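Ofchtiv-allosamidin (Ostrinia furnacalis, PDB 6JMB) probably hydrolyses the beta-1,4 linkages of chitin as a group IV insect chitinase of glycosyl hydrolase family 18, here in complex with allosamidin. Local coordinates at residues A[254-259]-A[316-321]. Residues are numbered along the deposited sequence; the frame is centred on the assembly and turned at random.
Sequences FQLSDP and YNWVSF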
loop_
_atom_site.group_PDB
_atom_site.type_symbol
_atom_site.label_atom_id
_atom_site.label_comp_id
_atom_site.label_asym_id
_atom_site.label_seq_id
_atom_site.Cartn_x
_atom_site.Cartn_y
_atom_site.Cartn_z
ATOM N N PHE A 254 4.261 -18.802 3.325
ATOM C CA PHE A 254 5.564 -19.449 3.341
ATOM C C PHE A 254 5.377 -20.960 3.388
ATOM O O PHE A 254 4.357 -21.470 3.862
ATOM C CB PHE A 254 6.352 -19.081 4.609
ATOM C CG PHE A 254 6.652 -17.617 4.772
ATOM C CD1 PHE A 254 5.662 -16.720 5.149
ATOM C CD2 PHE A 254 7.951 -17.145 4.608
ATOM C CE1 PHE A 254 5.955 -15.369 5.326
ATOM C CE2 PHE A 254 8.249 -15.798 4.787
ATOM C CZ PHE A 254 7.248 -14.915 5.146
ATOM N N GLN A 255 6.399 -21.675 2.910
ATOM C CA GLN A 255 6.542 -23.119 3.086
ATOM C C GLN A 255 7.621 -23.323 4.141
ATOM O O GLN A 255 8.785 -22.986 3.910
ATOM C CB GLN A 255 6.967 -23.767 1.768
ATOM C CG GLN A 255 7.182 -25.271 1.860
ATOM C CD GLN A 255 7.851 -25.852 0.623
ATOM O OE1 GLN A 255 8.594 -25.169 -0.081
ATOM N NE2 GLN A 255 7.583 -27.126 0.355
ATOM N N LEU A 256 7.242 -23.855 5.299
ATOM C CA LEU A 256 8.211 -24.086 6.361
ATOM C C LEU A 256 9.252 -25.116 5.937
ATOM O O LEU A 256 8.967 -26.054 5.189
ATOM C CB LEU A 256 7.501 -24.596 7.610
ATOM C CG LEU A 256 6.612 -23.582 8.329
ATOM C CD1 LEU A 256 5.719 -24.287 9.349
ATOM C CD2 LEU A 256 7.460 -22.500 8.989
ATOM N N SER A 257 10.483 -24.928 6.423
ATOM C CA SER A 257 11.500 -25.957 6.232
ATOM C C SER A 257 11.181 -27.203 7.046
ATOM O O SER A 257 11.388 -28.326 6.574
ATOM C CB SER A 257 12.875 -25.418 6.607
ATOM O OG SER A 257 13.234 -24.328 5.776
ATOM N N ASP A 258 10.678 -27.025 8.269
ATOM C CA ASP A 258 10.294 -28.109 9.165
ATOM C C ASP A 258 8.978 -27.703 9.815
ATOM O O ASP A 258 8.943 -26.733 10.582
ATOM C CB ASP A 258 11.384 -28.311 10.223
ATOM C CG ASP A 258 11.132 -29.517 11.125
ATOM O OD1 ASP A 258 9.960 -29.888 11.349
ATOM O OD2 ASP A 258 12.122 -30.085 11.643
ATOM N N PRO A 259 7.883 -28.410 9.526
ATOM C CA PRO A 259 6.579 -28.016 10.090
ATOM C C PRO A 259 6.529 -27.979 11.606
ATOM O O PRO A 259 5.663 -27.288 12.158
ATOM C CB PRO A 259 5.613 -29.065 9.518
ATOM C CG PRO A 259 6.270 -29.512 8.244
ATOM C CD PRO A 259 7.757 -29.493 8.534
ATOM N N TYR A 316 3.016 -27.698 6.419
ATOM C CA TYR A 316 4.062 -26.874 5.818
ATOM C C TYR A 316 3.669 -25.404 5.671
ATOM O O TYR A 316 4.550 -24.562 5.468
ATOM C CB TYR A 316 4.502 -27.461 4.473
ATOM C CG TYR A 316 5.503 -28.581 4.633
ATOM C CD1 TYR A 316 6.848 -28.301 4.799
ATOM C CD2 TYR A 316 5.101 -29.911 4.639
ATOM C CE1 TYR A 316 7.776 -29.303 4.960
ATOM C CE2 TYR A 316 6.027 -30.930 4.802
ATOM C CZ TYR A 316 7.365 -30.613 4.957
ATOM O OH TYR A 316 8.309 -31.603 5.120
ATOM N N ASN A 317 2.384 -25.069 5.765
ATOM C CA ASN A 317 1.945 -23.699 5.521
ATOM C C ASN A 317 2.188 -22.826 6.740
ATOM O O ASN A 317 1.843 -23.208 7.862
ATOM C CB ASN A 317 0.447 -23.672 5.246
ATOM C CG ASN A 317 0.076 -24.434 4.026
ATOM O OD1 ASN A 317 0.351 -24.003 2.909
ATOM N ND2 ASN A 317 -0.555 -25.588 4.221
ATOM N N TRP A 318 2.741 -21.637 6.513
ATOM C CA TRP A 318 2.838 -20.612 7.541
ATOM C C TRP A 318 2.439 -19.296 6.889
ATOM O O TRP A 318 2.970 -18.939 5.835
ATOM C CB TRP A 318 4.266 -20.547 8.084
ATOM C CG TRP A 318 4.440 -19.738 9.323
ATOM C CD1 TRP A 318 4.544 -20.212 10.610
ATOM C CD2 TRP A 318 4.594 -18.315 9.409
ATOM N NE1 TRP A 318 4.733 -19.169 11.481
ATOM C CE2 TRP A 318 4.768 -17.996 10.772
ATOM C CE3 TRP A 318 4.591 -17.280 8.465
ATOM C CZ2 TRP A 318 4.932 -16.682 11.217
ATOM C CZ3 TRP A 318 4.761 -15.973 8.906
ATOM C CH2 TRP A 318 4.929 -15.688 10.273
ATOM N N VAL A 319 1.493 -18.587 7.498
ATOM C CA VAL A 319 0.888 -17.405 6.894
ATOM C C VAL A 319 0.913 -16.262 7.901
ATOM O O VAL A 319 0.432 -16.411 9.029
ATOM C CB VAL A 319 -0.561 -17.690 6.452
ATOM C CG1 VAL A 319 -1.218 -16.425 5.893
ATOM C CG2 VAL A 319 -0.601 -18.803 5.424
ATOM N N SER A 320 1.469 -15.125 7.492
ATOM C CA SER A 320 1.333 -13.878 8.232
ATOM C C SER A 320 0.163 -13.101 7.642
ATOM O O SER A 320 0.039 -13.003 6.418
ATOM C CB SER A 320 2.609 -13.058 8.070
ATOM O OG SER A 320 2.364 -11.689 8.315
ATOM N N PHE A 321 -0.698 -12.561 8.501
ATOM C CA PHE A 321 -1.832 -11.781 8.015
ATOM C C PHE A 321 -2.199 -10.728 9.051
ATOM O O PHE A 321 -1.584 -10.630 10.115
ATOM C CB PHE A 321 -3.020 -12.678 7.636
ATOM C CG PHE A 321 -3.669 -13.377 8.804
ATOM C CD1 PHE A 321 -3.030 -14.415 9.464
ATOM C CD2 PHE A 321 -4.941 -13.005 9.224
ATOM C CE1 PHE A 321 -3.645 -15.063 10.532
ATOM C CE2 PHE A 321 -5.561 -13.658 10.281
ATOM C CZ PHE A 321 -4.912 -14.682 10.937
HETATM O O HOH W 1 1.520 -21.384 2.976
#
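The six-membered ring of W318 overlaps the phenyl ring of F254 in an offset edge-to-face pair: the indole edge is turned toward the phenyl face, with the planes at 84° and W318 CE3 3.5 Å from F254 CD1. The two side chains run side by side in the same direction, as expected of an antiparallel hydrogen-bonded pair, in which F254 N donates to W318 O (2.8 Å) and W318 N to F254 O (3.1 Å). CG of W318 stands anti to its backbone N (chi1 -168°); L256 CG lies 3.8 Å from W318 CB and L256 CD2 approaches W318 CD1 obliquely, while F254 meets the benzo edge. Beyond the segments, NE1 is hydrogen-bonded to N262 O and the ring meets Y311. An alanine here would probably leave the F254 ring without its edge-on partner, open a gap beside L256 CD2 and deprive the N262 carbonyl of the indole N-H. On the face that carries the side chains of Q255 and N317, a water bridges F254 O and N317 OD1, donating to both. Where the pairing ends, L256 N makes a nearly straight hydrogen bond to Y316 O (2.8 Å). The Y316 ring then takes P259 over one face, a CH-pi contact with CG 3.5 Å from the centroid and 5° off the normal, while L256 O lies at the ring edge. The seventh barrel strand, 243-256, runs on into antiparallel pairing with strand 317-320, and the residues between them, before barrel strand 341-345, are consistent with the alpha+beta insertion domain of one subset of family 18 TIM-barrel chitinases.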